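Local coordinates for YjeF-related protein (Enterococcus faecalis, PDB 2R3B) that probably repairs damaged NAD(P)H by dehydrating the S-epimer of NAD(P)HX, turning ADP into AMP and phosphate in the reaction, at residues A59-T64 against H88-E93; M133-H138 against Q142-D147; M174-L179 against A197-T202; L245-P250 against T287-Y292. All blocks are in the same frame, centred on the assembly; numbering follows the deposited sequence.

Contact 1 of 4, residues A59-T64 against H88-E93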
# COMPACT_ATOMS: atom_id res chain seq x y z
N ALA B 59 11.07 -8.47 -7.20
CA ALA B 59 11.64 -8.16 -8.53
C ALA B 59 10.55 -8.07 -9.58
O ALA B 59 10.52 -7.14 -10.38
CB ALA B 59 12.69 -9.21 -8.95
N ILE B 60 9.68 -9.08 -9.63
CA ILE B 60 8.64 -9.10 -10.65
C ILE B 60 7.57 -8.05 -10.39
O ILE B 60 6.97 -7.51 -11.34
CB ILE B 60 8.04 -10.52 -10.86
CG1 ILE B 60 7.46 -10.64 -12.26
CG2 ILE B 60 7.02 -10.86 -9.80
CD1 ILE B 60 8.49 -10.60 -13.37
N ILE B 61 7.37 -7.72 -9.12
CA ILE B 61 6.42 -6.67 -8.76
C ILE B 61 6.93 -5.34 -9.31
O ILE B 61 6.16 -4.52 -9.85
CB ILE B 61 6.21 -6.64 -7.23
CG1 ILE B 61 5.45 -7.92 -6.82
CG2 ILE B 61 5.42 -5.40 -6.79
CD1 ILE B 61 5.31 -8.13 -5.27
N MSE B 62 8.24 -5.13 -9.22
CA MSE B 62 8.82 -3.89 -9.76
C MSE B 62 8.78 -3.83 -11.30
O MSE B 62 8.45 -2.78 -11.87
CB MSE B 62 10.25 -3.71 -9.18
CG MSE B 62 10.21 -3.36 -7.70
SE MSE B 62 11.86 -2.86 -6.95
CE MSE B 62 12.67 -4.58 -6.85
N SER B 63 9.05 -4.95 -11.97
CA SER B 63 8.84 -4.99 -13.40
C SER B 63 7.41 -4.72 -13.81
O SER B 63 7.17 -4.07 -14.84
CB SER B 63 9.22 -6.37 -13.95
OG SER B 63 10.57 -6.65 -13.71
N THR B 64 6.47 -5.27 -13.04
CA THR B 64 5.04 -5.07 -13.32
C THR B 64 4.66 -3.61 -13.24
O THR B 64 4.00 -3.09 -14.13
CB THR B 64 4.20 -5.93 -12.36
OG1 THR B 64 4.60 -7.30 -12.54
CG2 THR B 64 2.68 -5.74 -12.62
N HIS B 88 -0.93 -7.26 -6.27
CA HIS B 88 -2.19 -6.56 -6.43
C HIS B 88 -2.37 -5.38 -5.49
O HIS B 88 -3.10 -4.44 -5.83
CB HIS B 88 -3.38 -7.50 -6.29
CG HIS B 88 -3.72 -8.25 -7.55
ND1 HIS B 88 -4.41 -9.45 -7.53
CD2 HIS B 88 -3.50 -7.95 -8.85
CE1 HIS B 88 -4.57 -9.86 -8.78
NE2 HIS B 88 -4.03 -8.97 -9.60
N ALA B 89 -1.77 -5.43 -4.31
CA ALA B 89 -1.81 -4.24 -3.42
C ALA B 89 -1.14 -3.04 -4.12
O ALA B 89 -1.54 -1.91 -3.90
CB ALA B 89 -1.08 -4.53 -2.09
N ARG B 90 -0.10 -3.29 -4.90
CA ARG B 90 0.63 -2.21 -5.57
C ARG B 90 0.15 -1.93 -7.00
O ARG B 90 0.23 -0.78 -7.50
CB ARG B 90 2.13 -2.55 -5.59
CG ARG B 90 2.79 -2.66 -4.21
CD ARG B 90 4.28 -2.91 -4.31
NE ARG B 90 4.89 -1.77 -4.99
CZ ARG B 90 5.21 -0.61 -4.43
NH1 ARG B 90 5.10 -0.43 -3.14
NH2 ARG B 90 5.67 0.38 -5.18
N CYS B 91 -0.29 -2.97 -7.69
CA CYS B 91 -0.59 -2.94 -9.12
C CYS B 91 -1.84 -3.73 -9.39
O CYS B 91 -1.76 -4.84 -9.93
CB CYS B 91 0.54 -3.62 -9.90
SG CYS B 91 2.20 -2.84 -9.71
N PRO B 92 -3.01 -3.18 -9.05
CA PRO B 92 -4.23 -3.93 -9.36
C PRO B 92 -4.57 -4.07 -10.84
O PRO B 92 -5.42 -4.89 -11.19
CB PRO B 92 -5.30 -3.17 -8.59
CG PRO B 92 -4.82 -1.80 -8.62
CD PRO B 92 -3.34 -1.90 -8.41
N GLU B 93 -3.88 -3.33 -11.72
CA GLU B 93 -4.08 -3.43 -13.14
C GLU B 93 -3.63 -4.80 -13.71
O GLU B 93 -4.09 -5.22 -14.75
CB GLU B 93 -3.30 -2.34 -13.85
CG GLU B 93 -3.76 -0.94 -13.51
CD GLU B 93 -3.14 -0.35 -12.29
OE1 GLU B 93 -2.29 -1.02 -11.62
OE2 GLU B 93 -3.55 0.80 -11.99
O HOH W 1 6.26 -2.27 -7.68
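Helix 57-70, which carries the predicted (6S)-NADPHX-binding residue A59, presents I61 and T64 to the C-terminal end of helix 84-90, where R90 and C91 wait. CG2 of I61 lies 3.7 Å from CD of R90, the two side chains crossing at about a right angle, and a long aliphatic arm suits that place because its methylenes can meet an isoleucine before its charge begins. A bend at chi3 (62°) turns the guanidinium out of this apolar stem. NE then gives its hydrogen to a water 3.1 Å away, which in turn bonds weakly to I61 O. In this ribokinase-like fold the spot is also a subunit boundary: NH1 of R90 bonds to A89 O of the third subunit and NH2 pairs with E65, while P92 of the third subunit packs on I61. T64 serves two ends at once. With OG1 beside its backbone N (chi1 -58°), the hydroxyl donates to I60 O at 2.7 Å, reaching that oxygen from the opposite face to T64 N, and CG2 is left pointing at C91, 4.1 Å from its CB. C91 is small enough to be buried against this methyl, with E65 and I68 also touching it.

Contact 2 of 4, residues M133-H138 against Q142-D147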
# COMPACT_ATOMS: atom_id res chain seq x y z
N MSE B 133 9.66 -24.31 -21.00
CA MSE B 133 8.31 -24.25 -21.57
C MSE B 133 8.18 -23.02 -22.42
O MSE B 133 7.68 -23.08 -23.53
CB MSE B 133 7.24 -24.29 -20.46
CG MSE B 133 7.16 -25.62 -19.74
SE MSE B 133 5.88 -25.59 -18.27
CE MSE B 133 4.43 -25.05 -19.20
N VAL B 134 8.67 -21.88 -21.92
CA VAL B 134 8.55 -20.63 -22.65
C VAL B 134 9.36 -20.61 -23.92
O VAL B 134 8.91 -20.15 -24.96
CB VAL B 134 8.96 -19.42 -21.76
CG1 VAL B 134 9.20 -18.16 -22.61
CG2 VAL B 134 7.90 -19.21 -20.69
N LEU B 135 10.59 -21.10 -23.84
CA LEU B 135 11.42 -21.18 -25.03
C LEU B 135 10.77 -22.11 -26.05
O LEU B 135 10.81 -21.82 -27.23
CB LEU B 135 12.81 -21.68 -24.69
CG LEU B 135 13.67 -20.70 -23.88
CD1 LEU B 135 14.96 -21.39 -23.44
CD2 LEU B 135 13.97 -19.47 -24.69
N ALA B 136 10.20 -23.23 -25.60
CA ALA B 136 9.57 -24.20 -26.52
C ALA B 136 8.35 -23.58 -27.19
O ALA B 136 8.10 -23.80 -28.38
CB ALA B 136 9.16 -25.45 -25.76
N GLN B 137 7.59 -22.81 -26.41
CA GLN B 137 6.32 -22.23 -26.85
C GLN B 137 6.46 -20.98 -27.73
O GLN B 137 5.54 -20.60 -28.43
CB GLN B 137 5.48 -21.89 -25.62
CG GLN B 137 4.04 -21.81 -25.95
CD GLN B 137 3.17 -21.40 -24.79
OE1 GLN B 137 3.48 -21.67 -23.62
NE2 GLN B 137 2.03 -20.82 -25.11
N HIS B 138 7.61 -20.33 -27.68
CA HIS B 138 7.82 -19.04 -28.35
C HIS B 138 7.45 -19.04 -29.82
O HIS B 138 7.86 -19.93 -30.55
CB HIS B 138 9.30 -18.60 -28.20
CG HIS B 138 9.63 -17.27 -28.82
ND1 HIS B 138 10.74 -17.08 -29.62
CD2 HIS B 138 9.03 -16.06 -28.73
CE1 HIS B 138 10.80 -15.81 -30.01
NE2 HIS B 138 9.76 -15.17 -29.49
N GLN B 142 6.42 -12.96 -31.58
CA GLN B 142 6.45 -12.48 -30.20
C GLN B 142 7.85 -11.98 -29.83
O GLN B 142 8.85 -12.65 -30.07
CB GLN B 142 6.11 -13.62 -29.24
CG GLN B 142 4.70 -14.12 -29.31
CD GLN B 142 4.48 -15.26 -28.38
OE1 GLN B 142 5.28 -16.22 -28.34
NE2 GLN B 142 3.37 -15.21 -27.62
N TRP B 143 7.92 -10.83 -29.18
CA TRP B 143 9.16 -10.40 -28.55
C TRP B 143 9.37 -11.21 -27.29
O TRP B 143 8.44 -11.43 -26.52
CB TRP B 143 9.07 -8.92 -28.20
CG TRP B 143 9.08 -8.00 -29.37
CD1 TRP B 143 8.03 -7.40 -29.96
CD2 TRP B 143 10.24 -7.57 -30.08
NE1 TRP B 143 8.45 -6.63 -31.00
CE2 TRP B 143 9.81 -6.70 -31.08
CE3 TRP B 143 11.60 -7.81 -29.92
CZ2 TRP B 143 10.69 -6.07 -31.95
CZ3 TRP B 143 12.48 -7.19 -30.79
CH2 TRP B 143 12.02 -6.34 -31.78
N LEU B 144 10.61 -11.64 -27.05
CA LEU B 144 10.96 -12.41 -25.88
C LEU B 144 12.18 -11.76 -25.25
O LEU B 144 13.26 -11.77 -25.85
CB LEU B 144 11.29 -13.86 -26.27
CG LEU B 144 11.84 -14.78 -25.18
CD1 LEU B 144 10.90 -14.84 -23.97
CD2 LEU B 144 12.10 -16.20 -25.70
N ILE B 145 12.03 -11.21 -24.04
CA ILE B 145 13.12 -10.56 -23.31
C ILE B 145 13.59 -11.52 -22.23
O ILE B 145 12.79 -11.98 -21.42
CB ILE B 145 12.67 -9.26 -22.68
CG1 ILE B 145 12.01 -8.36 -23.73
CG2 ILE B 145 13.87 -8.57 -21.96
CD1 ILE B 145 11.05 -7.35 -23.10
N ILE B 146 14.87 -11.87 -22.26
CA ILE B 146 15.47 -12.83 -21.33
C ILE B 146 16.42 -12.04 -20.46
O ILE B 146 17.39 -11.48 -20.95
CB ILE B 146 16.21 -13.94 -22.09
CG1 ILE B 146 15.23 -14.66 -23.04
CG2 ILE B 146 16.89 -14.95 -21.12
CD1 ILE B 146 15.89 -15.75 -23.92
N ASP B 147 16.14 -12.02 -19.17
CA ASP B 147 16.74 -11.10 -18.21
C ASP B 147 17.25 -11.89 -17.01
O ASP B 147 16.76 -12.98 -16.71
CB ASP B 147 15.65 -10.11 -17.78
CG ASP B 147 16.14 -9.09 -16.77
OD1 ASP B 147 17.12 -8.37 -17.06
OD2 ASP B 147 15.53 -9.01 -15.66
O HOH W 2 4.00 -18.52 -27.54
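V134, L135 and H138 close over L144 and Q142 in the beta-alpha-beta unit formed by strand 114-117, helix 125-137 and strand 143-147. Helix segment 133-137 runs roughly antiparallel to strand segment 143-147, the axes approaching to 10.9 Å, a separation filled by branched aliphatic side chains. The tight part centres on L144, whose two methyls part company: CD1 meets V134 CG1 at 4.0 Å, while CD2 meets L135 CD2 at 3.9 Å, with L135 lying across it at about a right angle. L135 CD2 also brushes I146 CD1 farther along the strand. Leucine suits this place because its forked end can touch two neighbouring residues of the helix, one with each methyl.

H138 extends this packing with a ring face. Its CG stands anti to the backbone N (chi1 -179°), which carries the imidazole from the helix end across to the strand. That face takes L144 CB in a CH-pi contact, 4.1 Å from the centroid.

The other side is looser, held through a water although H138 and Q142 are buried. Q137 O and Q142 OE1 are 4.4 Å apart, and the water donates to both. Q142 OE1 also receives Q139 N, and its NE2 reaches V109 O and A112 O, which makes a glutamine amide apt where the turn after helix 125-137, the end of helix 102-111 and the start of strand 143-147 meet. H138 NE2 donates to Q142 O over 2.7 Å, nearly straight at 167°; the acceptor lies near the ring plane, yet the donor is tilted 35° out of the carbonyl plane.

Contact 3 of 4, residues M174-L179 against A197-T202. With EDO (1,2-ethanediol), chain N.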
# COMPACT_ATOMS: atom_id res chain seq x y z
N MSE B 174 28.72 -9.76 -16.06
CA MSE B 174 29.02 -11.15 -15.71
C MSE B 174 28.02 -12.12 -16.36
O MSE B 174 28.39 -13.22 -16.76
CB MSE B 174 29.08 -11.32 -14.19
CG MSE B 174 30.27 -10.60 -13.55
SE MSE B 174 32.02 -11.19 -14.22
CE MSE B 174 32.13 -12.91 -13.35
N GLU B 175 26.77 -11.70 -16.52
CA GLU B 175 25.80 -12.50 -17.26
C GLU B 175 26.25 -12.60 -18.70
O GLU B 175 26.14 -13.67 -19.31
CB GLU B 175 24.38 -11.92 -17.12
CG GLU B 175 23.71 -12.22 -15.78
CD GLU B 175 22.63 -11.21 -15.35
OE1 GLU B 175 22.42 -10.17 -16.01
OE2 GLU B 175 21.97 -11.47 -14.31
N TRP B 176 26.76 -11.50 -19.26
CA TRP B 176 27.24 -11.51 -20.65
C TRP B 176 28.48 -12.41 -20.83
O TRP B 176 28.62 -13.08 -21.85
CB TRP B 176 27.60 -10.09 -21.08
CG TRP B 176 28.04 -9.91 -22.48
CD1 TRP B 176 29.11 -9.18 -22.88
CD2 TRP B 176 27.44 -10.42 -23.70
NE1 TRP B 176 29.20 -9.16 -24.23
CE2 TRP B 176 28.21 -9.93 -24.76
CE3 TRP B 176 26.32 -11.22 -23.99
CZ2 TRP B 176 27.92 -10.20 -26.08
CZ3 TRP B 176 26.05 -11.52 -25.29
CH2 TRP B 176 26.84 -11.02 -26.34
N GLN B 177 29.36 -12.41 -19.84
CA GLN B 177 30.51 -13.32 -19.84
C GLN B 177 30.03 -14.74 -19.97
O GLN B 177 30.56 -15.53 -20.75
CB GLN B 177 31.31 -13.16 -18.55
CG GLN B 177 32.49 -14.10 -18.43
CD GLN B 177 33.34 -13.80 -17.22
OE1 GLN B 177 33.89 -12.71 -17.09
NE2 GLN B 177 33.42 -14.76 -16.31
N ARG B 178 29.00 -15.05 -19.21
CA ARG B 178 28.42 -16.39 -19.21
C ARG B 178 27.76 -16.72 -20.53
O ARG B 178 27.96 -17.80 -21.05
CB ARG B 178 27.44 -16.54 -18.03
CG ARG B 178 27.35 -17.94 -17.53
CD ARG B 178 26.42 -18.09 -16.34
NE ARG B 178 27.03 -17.62 -15.09
CZ ARG B 178 26.72 -16.48 -14.46
NH1 ARG B 178 25.79 -15.65 -14.95
NH2 ARG B 178 27.34 -16.17 -13.33
N LEU B 179 26.99 -15.80 -21.10
CA LEU B 179 26.30 -16.05 -22.37
C LEU B 179 27.25 -16.07 -23.58
O LEU B 179 27.15 -16.95 -24.44
CB LEU B 179 25.22 -14.99 -22.57
CG LEU B 179 24.32 -15.03 -23.80
CD1 LEU B 179 23.52 -16.34 -23.83
CD2 LEU B 179 23.42 -13.82 -23.77
N ALA B 197 26.24 -11.17 -33.08
CA ALA B 197 25.96 -11.70 -34.41
C ALA B 197 25.80 -13.22 -34.40
O ALA B 197 24.95 -13.76 -35.11
CB ALA B 197 27.09 -11.30 -35.38
N LYS B 198 26.58 -13.88 -33.57
CA LYS B 198 26.52 -15.33 -33.42
C LYS B 198 25.17 -15.78 -32.89
O LYS B 198 24.62 -16.78 -33.36
CB LYS B 198 27.66 -15.79 -32.51
CG LYS B 198 27.66 -17.27 -32.19
CD LYS B 198 28.90 -17.67 -31.43
CE LYS B 198 28.91 -19.17 -31.13
NZ LYS B 198 30.20 -19.57 -30.48
N LEU B 199 24.62 -15.04 -31.92
CA LEU B 199 23.25 -15.30 -31.43
C LEU B 199 22.13 -14.89 -32.37
O LEU B 199 21.10 -15.54 -32.42
CB LEU B 199 23.06 -14.61 -30.06
CG LEU B 199 23.78 -15.28 -28.89
CD1 LEU B 199 24.02 -14.30 -27.73
CD2 LEU B 199 22.96 -16.50 -28.46
N GLY B 200 22.30 -13.80 -33.11
CA GLY B 200 21.23 -13.28 -33.95
C GLY B 200 20.15 -12.54 -33.19
O GLY B 200 19.03 -12.34 -33.69
N SER B 201 20.48 -12.11 -31.96
CA SER B 201 19.52 -11.47 -31.06
C SER B 201 20.02 -10.10 -30.67
O SER B 201 21.15 -9.73 -30.98
CB SER B 201 19.38 -12.34 -29.80
OG SER B 201 18.83 -13.61 -30.15
N THR B 202 19.19 -9.33 -29.97
CA THR B 202 19.60 -8.04 -29.47
C THR B 202 20.22 -8.23 -28.11
O THR B 202 19.71 -9.01 -27.28
CB THR B 202 18.40 -7.10 -29.36
OG1 THR B 202 17.82 -6.90 -30.65
CG2 THR B 202 18.81 -5.75 -28.78
C1 EDO N . 27.14 -21.69 -18.65
O1 EDO N . 27.60 -20.86 -17.59
C2 EDO N . 27.64 -21.21 -20.01
O2 EDO N . 28.48 -20.05 -19.91
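The indole of W176 meets L199 edge-on: CD1 of L199 lies near the ring plane, 4.2 Å from CZ3 at the outer rim of the six-membered ring. L179 CD2, one turn further along the same helix, also sits at an edge of this indole. A second flat group, the guanidinium of R178, has M174 O over one face, 3.9 Å above the plane and offset toward the rim, while O1 of an ethanediol lies near its plane at the edge. That ethanediol, probably from the crystallisation liquor, donates through O2 to R178 O at 2.6 Å.

The apolar join is a small one. L199 CD1 also rests against L179, 4.0 Å from its CG and equally near its CD2, with the two leucine side chains crossing at a slant. A chi1 near 180° (-179°) throws the L179 side chain away from its own nitrogen and brings its branched end toward L199. Helices 173-180 and 189-199 both belong to the crossover between the parallel neighbours strand 167-170 and strand 202-205, and this contact ties the two helices together just before the chain enters the second strand. G200, just past the helix, has a positive phi of 77°, a conformation glycine adopts easily because it lacks a CB.

W176 suits its place through its two characters: the carbon rim takes a leucine methyl, and NE1 bonds to N192 on helix 189-199. E175 OE1 bonds to H172 N, just ahead of the helix, a residue predicted to bind (6S)-NADPHX. L179 also packs against I151 and F154 of helix 149-156.

Contact 4 of 4, residues L245-P250 against T287-Y292. With EDO (1,2-ethanediol), chain P.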
# COMPACT_ATOMS: atom_id res chain seq x y z
N LEU B 245 8.03 -2.32 -26.21
CA LEU B 245 7.89 -3.27 -27.33
C LEU B 245 6.41 -3.63 -27.57
O LEU B 245 6.01 -4.00 -28.67
CB LEU B 245 8.73 -4.51 -27.11
CG LEU B 245 10.23 -4.29 -27.28
CD1 LEU B 245 11.00 -5.51 -26.81
CD2 LEU B 245 10.58 -3.95 -28.75
N ALA B 246 5.60 -3.51 -26.52
CA ALA B 246 4.17 -3.79 -26.61
C ALA B 246 3.42 -2.75 -27.43
O ALA B 246 2.44 -3.10 -28.08
CB ALA B 246 3.55 -3.89 -25.21
N GLN B 247 3.93 -1.51 -27.44
CA GLN B 247 3.19 -0.36 -27.95
C GLN B 247 3.76 0.26 -29.22
O GLN B 247 3.02 0.87 -29.98
CB GLN B 247 3.29 0.76 -26.93
CG GLN B 247 2.59 0.59 -25.71
CD GLN B 247 2.92 1.74 -24.82
OE1 GLN B 247 2.36 2.82 -24.98
NE2 GLN B 247 3.84 1.52 -23.88
N PHE B 248 5.08 0.18 -29.39
CA PHE B 248 5.76 1.02 -30.38
C PHE B 248 6.29 0.17 -31.53
O PHE B 248 6.07 -1.03 -31.57
CB PHE B 248 6.85 1.84 -29.68
CG PHE B 248 6.32 2.77 -28.62
CD1 PHE B 248 5.28 3.63 -28.90
CD2 PHE B 248 6.88 2.79 -27.33
CE1 PHE B 248 4.79 4.48 -27.93
CE2 PHE B 248 6.39 3.64 -26.35
CZ PHE B 248 5.37 4.48 -26.63
N LYS B 249 6.97 0.79 -32.48
CA LYS B 249 7.38 0.09 -33.67
C LYS B 249 8.33 -1.04 -33.34
O LYS B 249 9.14 -0.94 -32.43
CB LYS B 249 8.02 1.05 -34.68
CG LYS B 249 6.98 2.05 -35.22
CD LYS B 249 7.42 2.80 -36.51
N PRO B 250 8.20 -2.16 -34.04
CA PRO B 250 9.02 -3.34 -33.76
C PRO B 250 10.46 -3.24 -34.29
O PRO B 250 10.90 -4.10 -35.02
CB PRO B 250 8.25 -4.47 -34.45
CG PRO B 250 7.54 -3.78 -35.58
CD PRO B 250 7.18 -2.42 -35.09
N THR B 287 4.18 10.95 -16.89
CA THR B 287 4.48 12.38 -17.10
C THR B 287 5.64 12.61 -18.05
O THR B 287 5.58 13.47 -18.93
CB THR B 287 4.67 13.13 -15.80
OG1 THR B 287 5.68 12.48 -15.01
CG2 THR B 287 3.39 13.12 -15.02
N TYR B 288 6.69 11.80 -17.93
CA TYR B 288 7.80 11.92 -18.86
C TYR B 288 7.42 11.55 -20.29
O TYR B 288 7.82 12.24 -21.23
CB TYR B 288 8.98 11.04 -18.42
CG TYR B 288 9.91 11.72 -17.45
CD1 TYR B 288 9.56 11.87 -16.12
CD2 TYR B 288 11.12 12.27 -17.88
CE1 TYR B 288 10.42 12.48 -15.21
CE2 TYR B 288 11.99 12.89 -16.99
CZ TYR B 288 11.62 12.99 -15.65
OH TYR B 288 12.45 13.61 -14.71
N MSE B 289 6.67 10.47 -20.47
CA MSE B 289 6.31 10.04 -21.81
C MSE B 289 5.41 11.06 -22.51
O MSE B 289 5.54 11.26 -23.71
CB MSE B 289 5.68 8.65 -21.80
CG MSE B 289 6.68 7.59 -21.37
SE MSE B 289 5.93 5.82 -21.28
CE MSE B 289 5.61 5.58 -23.09
N LYS B 290 4.54 11.72 -21.76
CA LYS B 290 3.68 12.75 -22.32
C LYS B 290 4.52 13.89 -22.92
O LYS B 290 4.19 14.43 -23.96
CB LYS B 290 2.75 13.28 -21.23
CG LYS B 290 1.68 14.25 -21.76
CD LYS B 290 0.65 13.54 -22.63
CE LYS B 290 -0.29 14.54 -23.27
NZ LYS B 290 -1.35 13.80 -23.97
N LYS B 291 5.61 14.22 -22.25
CA LYS B 291 6.45 15.36 -22.65
C LYS B 291 7.10 15.09 -24.01
O LYS B 291 7.20 15.99 -24.82
CB LYS B 291 7.49 15.67 -21.57
CG LYS B 291 8.73 16.43 -22.09
CD LYS B 291 9.40 17.26 -21.01
CE LYS B 291 10.84 17.69 -21.40
NZ LYS B 291 11.11 17.69 -22.87
N TYR B 292 7.50 13.84 -24.26
CA TYR B 292 8.16 13.45 -25.53
C TYR B 292 7.25 12.92 -26.62
O TYR B 292 7.67 12.80 -27.79
CB TYR B 292 9.30 12.47 -25.26
CG TYR B 292 10.30 13.15 -24.37
CD1 TYR B 292 11.17 14.09 -24.90
CD2 TYR B 292 10.29 12.97 -22.99
CE1 TYR B 292 12.03 14.80 -24.08
CE2 TYR B 292 11.17 13.66 -22.17
CZ TYR B 292 12.04 14.58 -22.72
OH TYR B 292 12.92 15.30 -21.94
C1 EDO P . 13.30 -8.16 -35.15
O1 EDO P . 12.11 -7.90 -35.92
C2 EDO P . 14.37 -7.11 -35.40
O2 EDO P . 13.82 -5.78 -35.39
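F248 and M289, a selenomethionine, make the apolar part of this contact. The terminal methyl CE of M289 comes 3.7 Å from CZ of F248, in the plane of the ring and at its edge, with CE2 as its next neighbour at 3.9 Å. After a trans chi2, the M289 chain kinks at selenium (chi3 67°), with CE meeting the rim of the F248 ring. A long, flexible side chain is well suited here, since the nearest pair of CA atoms, those of F248 and M289, stand 12.5 Å apart. The F248 ring is further held by its own neighbour: CB of Q247 lies over the centre of one face, 3.9 Å above the plane. F244, four residues earlier and on helix 233-247, makes an edge-to-face ring contact with F248.

The polar bonds of Q247 all go to partners outside the two segments. Its NE2 passes M289 CE at 4.5 Å, but is committed to S70 O and G243 O, while OE1 accepts from R35 NH2. Glutamine fits because one planar group, with its donor and acceptor ends, can satisfy both sets of partners.

Within the fold and the assembly, the contact joins the end of helix 233-247 to helix 278-292, with Y274 of the second subunit packing on both Q247 and F248, T254 and L261 of helix 252-269 packing on F248 and M289, V31 of helix 25-31 touching F248, and W143 and I145 of strand 143-147 touching L245.

In the fold
The four contacts come in series along the chain, without overlap, and all belong to the one ribokinase-like domain built round a mixed, mainly parallel sheet. Contacts 2 and 3 are close, with centres about 15 Å apart, whereas contacts 1 and 3 lie on opposite sides of the chain's centre, about 29 Å apart. Contacts 2 and 4 touch directly: W143 and I145 of strand 143-147 pack on L245, and W143 on P250, joining the strand to helix 233-247. The first turn of that helix, with the predicted substrate residue D235, packs on A59 and M62 of contact 1. Contacts 1 and 4 both reach the second subunit, so both lie at subunit interfaces of the tetramer, contact 1 also reaching the third subunit.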